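Side-chain contacts in PRESAN domain-containing protein (Plasmodium falciparum, PDB 7D2W), which is of unknown function but, as a PHISTa-like member of the PRESAN family built as a helical bundle, probably acts through binding other proteins: residues C124-M127 with V128-L131; E132-Q135 with T136-Y140; P148-E151 with I152-F155; D161-D164 with K165-D169. All coordinates share one frame; numbering follows the deposited sequence. Where two conformers were deposited one is given.

Contact 1 (C124-M127 with V128-L131); sequences CNMM and VSTL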
loop_
_atom_site.group_PDB
_atom_site.type_symbol
_atom_site.label_atom_id
_atom_site.label_comp_id
_atom_site.label_asym_id
_atom_site.label_seq_id
_atom_site.Cartn_x
_atom_site.Cartn_y
_atom_site.Cartn_z
ATOM N N CYS A 124 15.559 4.673 -2.589
ATOM C CA CYS A 124 14.742 3.465 -2.518
ATOM C C CYS A 124 15.529 2.319 -1.892
ATOM O O CYS A 124 15.042 1.630 -0.992
ATOM C CB CYS A 124 14.246 3.081 -3.914
ATOM S SG CYS A 124 13.004 4.218 -4.657
ATOM N N ASN A 125 16.758 2.111 -2.346
ATOM C CA ASN A 125 17.544 1.003 -1.823
ATOM C C ASN A 125 17.883 1.197 -0.347
ATOM O O ASN A 125 17.895 0.232 0.425
ATOM C CB ASN A 125 18.795 0.823 -2.680
ATOM C CG ASN A 125 18.472 0.142 -4.010
ATOM O OD1 ASN A 125 17.926 -0.957 -4.027
ATOM N ND2 ASN A 125 18.759 0.814 -5.118
ATOM N N MET A 126 18.140 2.435 0.079
ATOM C CA MET A 126 18.389 2.658 1.504
ATOM C C MET A 126 17.145 2.378 2.352
ATOM O O MET A 126 17.248 1.793 3.438
ATOM C CB MET A 126 18.877 4.087 1.734
ATOM C CG MET A 126 19.383 4.296 3.142
ATOM S SD MET A 126 20.896 3.409 3.549
ATOM C CE MET A 126 21.762 3.476 1.982
ATOM N N MET A 127 15.965 2.804 1.896
ATOM C CA MET A 127 14.751 2.528 2.663
ATOM C C MET A 127 14.486 1.022 2.746
ATOM O O MET A 127 14.208 0.494 3.830
ATOM C CB MET A 127 13.545 3.259 2.056
ATOM C CG MET A 127 13.586 4.809 2.202
ATOM S SD MET A 127 13.736 5.354 3.915
ATOM C CE MET A 127 12.109 4.883 4.551
ATOM N N VAL A 128 14.590 0.304 1.624
ATOM C CA VAL A 128 14.239 -1.121 1.675
ATOM C C VAL A 128 15.310 -1.915 2.416
ATOM O O VAL A 128 14.996 -2.834 3.186
ATOM C CB VAL A 128 13.948 -1.709 0.273
ATOM C CG1 VAL A 128 12.771 -0.988 -0.394
ATOM C CG2 VAL A 128 15.175 -1.723 -0.626
ATOM N N SER A 129 16.585 -1.571 2.233
ATOM C CA SER A 129 17.608 -2.354 2.913
ATOM C C SER A 129 17.539 -2.135 4.423
ATOM O O SER A 129 17.711 -3.085 5.197
ATOM C CB SER A 129 18.996 -2.031 2.357
ATOM O OG SER A 129 19.399 -0.753 2.805
ATOM N N THR A 130 17.241 -0.909 4.866
ATOM C CA THR A 130 17.105 -0.664 6.299
ATOM C C THR A 130 15.877 -1.369 6.862
ATOM O O THR A 130 15.907 -1.888 7.986
ATOM C CB THR A 130 17.031 0.837 6.582
ATOM O OG1 THR A 130 18.204 1.480 6.070
ATOM C CG2 THR A 130 16.938 1.077 8.072
ATOM N N LEU A 131 14.780 -1.404 6.094
ATOM C CA LEU A 131 13.599 -2.112 6.586
ATOM C C LEU A 131 13.875 -3.602 6.713
ATOM O O LEU A 131 13.459 -4.237 7.687
ATOM C CB LEU A 131 12.382 -1.867 5.683
ATOM C CG LEU A 131 11.071 -2.542 6.128
ATOM C CD1 LEU A 131 10.653 -2.166 7.560
ATOM C CD2 LEU A 131 9.930 -2.219 5.161
#
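Thr130, in one of its two modelled conformers, brings its hydroxyl to the carbonyl oxygen of Met126 one turn back, OG1 standing 2.8 Å from Met126 O in a hydrogen bond that the threonine donates. The same oxygen takes the backbone N-H of Thr130, at 3.1 Å from N to Met126 O; this is the more certain bond, and in that conformer the two donors arrive from opposite faces of the carbonyl plane. The torsion explains the reach: OG1 sits beside the backbone N (chi1 -58°), which turns it back down the helix. The bent thioether of Met126 crosses Thr130 at a slant, SD 4.2 Å from Thr130 OG1.

Ser129 repeats the scheme one residue earlier by a different rotation. With chi1 at 73°, its OG lies between backbone N and carbonyl carbon, and from there it donates to Asn125 O at 3.0 Å while Ser129 N reaches that oxygen from the other face. Two successive carbonyls can therefore carry two donors each, with both polar side chains tied to backbone on the exposed side.

Val128 works on the buried side: its methyl CG2 packs on the carbonyls of the preceding turn, 3.4 Å from Cys124 O and 3.5 Å from Asn125 O. Leu166 of helix 149-181 and Thr83 of helix 65-93 meet the valine beyond, and Cys124 touches Leu87 and Leu90. The whole is a regular alpha-helical turn with Ser/Thr hydroxyls bonded back to the i-4 carbonyl, which also accepts the helical N-H, in an amphipathic helix of the bundle.

Contact 2 (E132-Q135 with T136-Y140); sequences ETEQ and TNRFY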
loop_
_atom_site.group_PDB
_atom_site.type_symbol
_atom_site.label_atom_id
_atom_site.label_comp_id
_atom_site.label_asym_id
_atom_site.label_seq_id
_atom_site.Cartn_x
_atom_site.Cartn_y
_atom_site.Cartn_z
ATOM N N GLU A 132 14.591 -4.180 5.740
ATOM C CA GLU A 132 14.896 -5.606 5.799
ATOM C C GLU A 132 15.693 -5.945 7.058
ATOM O O GLU A 132 15.380 -6.907 7.769
ATOM C CB GLU A 132 15.640 -6.022 4.522
ATOM C CG GLU A 132 15.949 -7.499 4.412
ATOM C CD GLU A 132 16.611 -7.846 3.084
ATOM O OE1 GLU A 132 15.973 -7.644 2.019
ATOM O OE2 GLU A 132 17.765 -8.319 3.115
ATOM N N THR A 133 16.711 -5.137 7.371
ATOM C CA THR A 133 17.510 -5.369 8.571
ATOM C C THR A 133 16.658 -5.268 9.830
ATOM O O THR A 133 16.756 -6.109 10.730
ATOM C CB THR A 133 18.666 -4.364 8.637
ATOM O OG1 THR A 133 19.529 -4.555 7.515
ATOM C CG2 THR A 133 19.459 -4.544 9.922
ATOM N N GLU A 134 15.825 -4.226 9.917
ATOM C CA GLU A 134 14.983 -4.036 11.095
ATOM C C GLU A 134 14.001 -5.191 11.269
ATOM O O GLU A 134 13.818 -5.696 12.382
ATOM C CB GLU A 134 14.236 -2.708 10.985
ATOM C CG GLU A 134 13.172 -2.508 12.057
ATOM C CD GLU A 134 11.975 -1.716 11.554
ATOM O OE1 GLU A 134 12.156 -0.539 11.166
ATOM O OE2 GLU A 134 10.855 -2.275 11.535
ATOM N N GLN A 135 13.367 -5.634 10.177
ATOM C CA GLN A 135 12.441 -6.758 10.273
ATOM C C GLN A 135 13.150 -8.047 10.676
ATOM O O GLN A 135 12.646 -8.803 11.512
ATOM C CB GLN A 135 11.703 -6.943 8.942
ATOM C CG GLN A 135 10.698 -5.819 8.704
ATOM C CD GLN A 135 9.853 -6.049 7.473
ATOM O OE1 GLN A 135 10.141 -6.930 6.657
ATOM N NE2 GLN A 135 8.793 -5.266 7.333
ATOM N N THR A 136 14.305 -8.333 10.073
ATOM C CA THR A 136 15.033 -9.551 10.420
ATOM C C THR A 136 15.398 -9.570 11.902
ATOM O O THR A 136 15.290 -10.612 12.563
ATOM C CB THR A 136 16.282 -9.675 9.550
ATOM O OG1 THR A 136 15.879 -9.923 8.199
ATOM C CG2 THR A 136 17.185 -10.831 10.032
ATOM N N ASN A 137 15.818 -8.423 12.445
ATOM C CA ASN A 137 16.142 -8.362 13.868
ATOM C C ASN A 137 14.913 -8.633 14.721
ATOM O O ASN A 137 14.990 -9.369 15.713
ATOM C CB ASN A 137 16.734 -6.996 14.225
ATOM C CG ASN A 137 18.116 -6.802 13.655
ATOM O OD1 ASN A 137 18.790 -7.771 13.303
ATOM N ND2 ASN A 137 18.549 -5.548 13.554
ATOM N N ARG A 138 13.773 -8.026 14.366
ATOM C CA ARG A 138 12.533 -8.316 15.076
ATOM C C ARG A 138 12.157 -9.790 14.947
ATOM O O ARG A 138 11.604 -10.375 15.883
ATOM C CB ARG A 138 11.406 -7.414 14.560
ATOM C CG ARG A 138 11.527 -5.943 15.026
ATOM C CD ARG A 138 10.687 -4.975 14.183
ATOM N NE ARG A 138 9.291 -5.392 14.065
ATOM C CZ ARG A 138 8.517 -5.159 13.002
ATOM N NH1 ARG A 138 8.984 -4.487 11.944
ATOM N NH2 ARG A 138 7.267 -5.596 12.998
ATOM N N PHE A 139 12.474 -10.413 13.808
ATOM C CA PHE A 139 12.166 -11.828 13.623
ATOM C C PHE A 139 12.986 -12.706 14.567
ATOM O O PHE A 139 12.445 -13.603 15.225
ATOM C CB PHE A 139 12.417 -12.219 12.162
ATOM C CG PHE A 139 12.133 -13.657 11.854
ATOM C CD1 PHE A 139 10.852 -14.170 11.981
ATOM C CD2 PHE A 139 13.144 -14.490 11.408
ATOM C CE1 PHE A 139 10.585 -15.490 11.685
ATOM C CE2 PHE A 139 12.882 -15.818 11.101
ATOM C CZ PHE A 139 11.597 -16.313 11.241
ATOM N N TYR A 140 14.296 -12.463 14.648
ATOM C CA TYR A 140 15.133 -13.276 15.524
ATOM C C TYR A 140 14.749 -13.098 16.989
ATOM O O TYR A 140 14.794 -14.054 17.772
ATOM C CB TYR A 140 16.605 -12.944 15.289
ATOM C CG TYR A 140 17.205 -13.755 14.169
ATOM C CD1 TYR A 140 17.716 -15.028 14.404
ATOM C CD2 TYR A 140 17.258 -13.255 12.879
ATOM C CE1 TYR A 140 18.265 -15.777 13.374
ATOM C CE2 TYR A 140 17.800 -13.994 11.844
ATOM C CZ TYR A 140 18.303 -15.249 12.094
ATOM O OH TYR A 140 18.845 -15.978 11.063
HETATM O O HOH W 1 19.147 -8.021 10.729
#
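Glu134 and Arg138 run side by side and point the same way, joined by a salt bridge in which Arg138 NH1 donates to Glu134 OE2 at 2.9 Å. The bond is bent, with an N-H...O angle of 135°, and the carboxylate and guanidinium planes stand 44° apart, so this is a single-pronged bridge and not a paired, coplanar one. The aliphatic stems lie alongside each other too, Glu134 CG being 4.1 Å from Arg138 CD. A bend at chi3 (52°) turns the guanidinium back toward the preceding turn, where NH1 also passes 3.9 Å from Gln135 CG. NH1 has a second, weaker partner in Glu162 of helix 149-181.

Another pair one residue earlier is joined through solvent. One water donates to both Asn137 OD1, at 2.6 Å, and Thr133 O, bridging amide and backbone, while Thr133 CG2 packs 3.9 Å from Asn137 ND2.

The outer shell holds the side that faces the other helices. Gln135 binds Lys75 through OE1, and Glu162 and Cys159 O through NE2; Thr136 OG1 bonds to Trp72, and Glu132 makes a salt bridge to Arg80. Phe139 stacks on Trp72. Beneath them the i to i-4 backbone bonds run unbroken, Thr136 N to Glu132 O measuring 2.9 Å. An i to i+4 Glu-Arg bridge on one flank and a polar-aromatic layer between helices on another are the marks of an amphipathic helix in a helical bundle.

Contact 3 (P148-E151 with I152-F155); sequences PIDE and IKSF
Lys153 NZ is the polar atom held from several directions: it donates to the backbone oxygens of Leu59 and Phe56, and it lies near Asp150 OD1, 3.7 Å away, in a long salt bridge. The lysine crosses the aspartate at a slant, so that the carboxylate oxygen meets the chain's last carbon just as closely, Asp150 OD1 to Lys153 CE being 3.6 Å. A bend at chi3 (-69°) brings the amino end round to it. The stem of the lysine lies over the previous turn, with CG 3.1 Å from Ile149 O and 4.1 Å from Ile149 CD1, the isoleucine tip. Ile149 itself packs on Val62 and Pro63, so lysine and isoleucine together connect this turn with the C-terminal end of helix 49-58 and the loop after it.

Ser154 OG has its strongest partner across the dimer, bonding to Asp150 OD1 of the second subunit. If the pairing is reciprocal, Asp150 would serve both a long intrachain ion pair and the interface.

On the other flank Ile152 CG1 rests 3.6 Å from Pro148 O, and Phe155 turns its ring away toward Arg138, Phe139 and Leu142 of helix 117-144. The backbone is regular from the start, Ile152 N reaching Pro148 O at 3.1 Å. With Pro148 at the N-cap position, these are the N-cap and first two turns of an alpha helix, here beginning a long bundle helix that also takes part in a dimer interface.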
loop_
_atom_site.group_PDB
_atom_site.type_symbol
_atom_site.label_atom_id
_atom_site.label_comp_id
_atom_site.label_asym_id
_atom_site.label_seq_id
_atom_site.Cartn_x
_atom_site.Cartn_y
_atom_site.Cartn_z
ATOM N N PRO A 148 4.409 -17.962 20.340
ATOM C CA PRO A 148 3.469 -18.923 19.748
ATOM C C PRO A 148 3.419 -18.791 18.233
ATOM O O PRO A 148 3.706 -17.736 17.659
ATOM C CB PRO A 148 2.118 -18.545 20.373
ATOM C CG PRO A 148 2.441 -17.702 21.551
ATOM C CD PRO A 148 3.737 -17.011 21.240
ATOM N N ILE A 149 3.018 -19.887 17.585
ATOM C CA ILE A 149 3.032 -19.927 16.128
ATOM C C ILE A 149 2.110 -18.856 15.548
ATOM O O ILE A 149 2.423 -18.248 14.516
ATOM C CB ILE A 149 2.673 -21.342 15.625
ATOM C CG1 ILE A 149 2.908 -21.446 14.120
ATOM C CG2 ILE A 149 1.235 -21.713 15.975
ATOM C CD1 ILE A 149 4.293 -21.013 13.684
ATOM N N ASP A 150 0.975 -18.585 16.206
ATOM C CA ASP A 150 0.046 -17.585 15.675
ATOM C C ASP A 150 0.688 -16.208 15.646
ATOM O O ASP A 150 0.486 -15.431 14.703
ATOM C CB ASP A 150 -1.230 -17.538 16.515
ATOM C CG ASP A 150 -2.217 -18.619 16.142
ATOM O OD1 ASP A 150 -1.929 -19.410 15.218
ATOM O OD2 ASP A 150 -3.291 -18.674 16.782
ATOM N N GLU A 151 1.447 -15.884 16.690
ATOM C CA GLU A 151 2.115 -14.594 16.758
ATOM C C GLU A 151 3.175 -14.484 15.672
ATOM O O GLU A 151 3.311 -13.437 15.022
ATOM C CB GLU A 151 2.727 -14.404 18.153
ATOM C CG GLU A 151 3.452 -13.071 18.337
ATOM C CD GLU A 151 3.829 -12.769 19.791
ATOM O OE1 GLU A 151 3.617 -13.629 20.672
ATOM O OE2 GLU A 151 4.329 -11.649 20.049
ATOM N N ILE A 152 3.927 -15.558 15.459
ATOM C CA ILE A 152 4.975 -15.543 14.445
ATOM C C ILE A 152 4.375 -15.391 13.053
ATOM O O ILE A 152 4.883 -14.624 12.225
ATOM C CB ILE A 152 5.835 -16.814 14.567
ATOM C CG1 ILE A 152 6.631 -16.775 15.877
ATOM C CG2 ILE A 152 6.745 -16.973 13.347
ATOM C CD1 ILE A 152 7.300 -18.096 16.222
ATOM N N LYS A 153 3.290 -16.114 12.769
ATOM C CA LYS A 153 2.661 -16.016 11.451
ATOM C C LYS A 153 2.134 -14.609 11.193
ATOM O O LYS A 153 2.313 -14.051 10.101
ATOM C CB LYS A 153 1.529 -17.040 11.336
ATOM C CG LYS A 153 1.981 -18.483 11.413
ATOM C CD LYS A 153 0.873 -19.438 10.976
ATOM C CE LYS A 153 -0.279 -19.457 11.967
ATOM N NZ LYS A 153 -1.005 -20.756 11.933
ATOM N N SER A 154 1.467 -14.022 12.188
ATOM C CA SER A 154 0.993 -12.654 12.032
ATOM C C SER A 154 2.160 -11.698 11.842
ATOM O O SER A 154 2.070 -10.751 11.052
ATOM C CB SER A 154 0.154 -12.237 13.246
ATOM O OG SER A 154 -0.915 -13.143 13.437
ATOM N N PHE A 155 3.264 -11.927 12.559
ATOM C CA PHE A 155 4.426 -11.059 12.400
ATOM C C PHE A 155 4.941 -11.099 10.963
ATOM O O PHE A 155 5.202 -10.054 10.351
ATOM C CB PHE A 155 5.519 -11.465 13.390
ATOM C CG PHE A 155 6.865 -10.890 13.065
ATOM C CD1 PHE A 155 7.208 -9.610 13.479
ATOM C CD2 PHE A 155 7.779 -11.626 12.318
ATOM C CE1 PHE A 155 8.445 -9.075 13.171
ATOM C CE2 PHE A 155 9.010 -11.105 11.998
ATOM C CZ PHE A 155 9.349 -9.814 12.436
#

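Contact 4 (D161-D164 with K165-D169); sequences DEFD and KLHTD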
loop_
_atom_site.group_PDB
_atom_site.type_symbol
_atom_site.label_atom_id
_atom_site.label_comp_id
_atom_site.label_asym_id
_atom_site.label_seq_id
_atom_site.Cartn_x
_atom_site.Cartn_y
_atom_site.Cartn_z
ATOM N N ASP A 161 3.209 -6.942 4.580
ATOM C CA ASP A 161 2.327 -5.781 4.422
ATOM C C ASP A 161 3.097 -4.477 4.581
ATOM O O ASP A 161 2.843 -3.502 3.866
ATOM C CB ASP A 161 1.201 -5.795 5.460
ATOM C CG ASP A 161 0.254 -6.968 5.318
ATOM O OD1 ASP A 161 0.135 -7.536 4.218
ATOM O OD2 ASP A 161 -0.409 -7.293 6.330
ATOM N N GLU A 162 4.009 -4.430 5.552
ATOM C CA GLU A 162 4.802 -3.223 5.778
ATOM C C GLU A 162 5.706 -2.917 4.585
ATOM O O GLU A 162 5.900 -1.743 4.225
ATOM C CB GLU A 162 5.628 -3.381 7.057
ATOM C CG GLU A 162 6.405 -2.131 7.451
ATOM C CD GLU A 162 7.161 -2.300 8.755
ATOM O OE1 GLU A 162 7.318 -3.460 9.215
ATOM O OE2 GLU A 162 7.588 -1.269 9.322
ATOM N N PHE A 163 6.280 -3.954 3.967
ATOM C CA PHE A 163 7.058 -3.751 2.744
ATOM C C PHE A 163 6.176 -3.283 1.592
ATOM O O PHE A 163 6.600 -2.459 0.770
ATOM C CB PHE A 163 7.796 -5.045 2.360
ATOM C CG PHE A 163 9.279 -4.940 2.527
ATOM C CD1 PHE A 163 10.041 -4.273 1.575
ATOM C CD2 PHE A 163 9.910 -5.459 3.655
ATOM C CE1 PHE A 163 11.417 -4.137 1.741
ATOM C CE2 PHE A 163 11.293 -5.331 3.830
ATOM C CZ PHE A 163 12.041 -4.664 2.880
ATOM N N ASP A 164 4.952 -3.812 1.497
ATOM C CA ASP A 164 4.049 -3.335 0.461
ATOM C C ASP A 164 3.727 -1.856 0.659
ATOM O O ASP A 164 3.637 -1.098 -0.318
ATOM C CB ASP A 164 2.761 -4.156 0.450
ATOM C CG ASP A 164 2.966 -5.566 -0.074
ATOM O OD1 ASP A 164 4.036 -5.856 -0.682
ATOM O OD2 ASP A 164 2.038 -6.384 0.124
ATOM N N LYS A 165 3.553 -1.430 1.910
ATOM C CA LYS A 165 3.283 -0.016 2.164
ATOM C C LYS A 165 4.498 0.838 1.838
ATOM O O LYS A 165 4.359 1.928 1.275
ATOM C CB LYS A 165 2.843 0.218 3.609
ATOM C CG LYS A 165 2.852 1.725 3.997
ATOM C CD LYS A 165 1.628 2.180 4.754
ATOM C CE LYS A 165 1.671 3.700 5.028
ATOM N NZ LYS A 165 1.502 4.586 3.810
ATOM N N LEU A 166 5.702 0.361 2.172
ATOM C CA LEU A 166 6.894 1.124 1.812
ATOM C C LEU A 166 7.021 1.244 0.298
ATOM O O LEU A 166 7.300 2.329 -0.221
ATOM C CB LEU A 166 8.152 0.483 2.420
ATOM C CG LEU A 166 9.479 1.086 1.942
ATOM C CD1 LEU A 166 9.575 2.543 2.307
ATOM C CD2 LEU A 166 10.670 0.317 2.513
ATOM N N HIS A 167 6.805 0.144 -0.432
ATOM C CA HIS A 167 6.883 0.210 -1.890
ATOM C C HIS A 167 5.839 1.171 -2.450
ATOM O O HIS A 167 6.092 1.882 -3.428
ATOM C CB HIS A 167 6.701 -1.184 -2.494
ATOM C CG HIS A 167 7.870 -2.096 -2.280
ATOM N ND1 HIS A 167 7.737 -3.464 -2.197
ATOM C CD2 HIS A 167 9.191 -1.836 -2.139
ATOM C CE1 HIS A 167 8.926 -4.010 -2.013
ATOM N NE2 HIS A 167 9.825 -3.043 -1.971
ATOM N N THR A 168 4.658 1.197 -1.842
ATOM C CA THR A 168 3.631 2.148 -2.253
ATOM C C THR A 168 4.074 3.577 -1.964
ATOM O O THR A 168 3.949 4.458 -2.822
ATOM C CB THR A 168 2.318 1.835 -1.534
ATOM O OG1 THR A 168 1.905 0.511 -1.875
ATOM C CG2 THR A 168 1.209 2.824 -1.947
ATOM N N ASP A 169 4.595 3.819 -0.756
ATOM C CA ASP A 169 5.051 5.157 -0.393
ATOM C C ASP A 169 6.104 5.663 -1.367
ATOM O O ASP A 169 6.056 6.824 -1.802
ATOM C CB ASP A 169 5.604 5.158 1.030
ATOM C CG ASP A 169 4.518 5.086 2.078
ATOM O OD1 ASP A 169 3.327 5.083 1.710
ATOM O OD2 ASP A 169 4.857 4.997 3.270
HETATM O O HOH W 2 5.017 -4.591 -2.624
#
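Asp161 accepts from Lys165 through its backbone, Lys165 N to Asp161 O being 2.9 Å, while its carboxylate leads off the turn to Arg157 and Ser154 of the second subunit. Glu162 O likewise accepts from Leu166 N, and the glutamate sends OE1 to Gln135 of helix 117-144.

Phe163 is the first to meet its partner by ring. The planes of Phe163 and His167 stand 56° apart with centroids 5.5 Å from each other, an oblique pair in which His167 NE2 comes up at the edge of the phenyl ring, 3.8 Å from Phe163 CD1. The imidazole also lies over Phe163 O, which is 3.1 Å from its plane and nearer the ring's edge than its centre. His167 CG sits beside its own backbone N (chi1 -72°), and this rotation swings the ring back across the carbonyl.

Asp164 is bound at both ends. Its carbonyl takes two donors from opposite faces, Thr168 N and Thr168 OG1, the latter 2.8 Å from Asp164 O. Its carboxylate receives a water at OD1, which also bonds to His167 ND1 at 3.0 Å, and makes a salt bridge from OD2 to Arg49. On the same helix, Lys165 NZ forms a salt bridge with Asp169 OD1, 2.8 Å away, using the oxygen's syn lone pair.

With NE2 bonded to Thr83 and ND1 to water, the imidazole is fixed in rotation at both nitrogens. The nearby Asp164 carboxylate, OD1 4.7 Å from His167 ND1, would probably favour a protonated ring, although Arg49 should offset part of that influence.

All four contacts are local turns along two helices that follow each other in the chain, so none closes a long loop and none nests or crosses. Contact 1 leads directly into contact 2 on helix 117-144; after the connection, contact 3 occupies the first turns of helix 149-181 and contact 4 a stretch farther along. The helices run back antiparallel, which places contact 2 against contact 3 through Phe155 and contact 1 against contact 4 through Leu131, Phe163 and Leu166. Contact 2 also reaches contact 4, by Gln135 and Glu162. Contacts 1 and 3, about 24 Å apart between centres, do not touch. Contacts 3 and 4 both meet the second subunit.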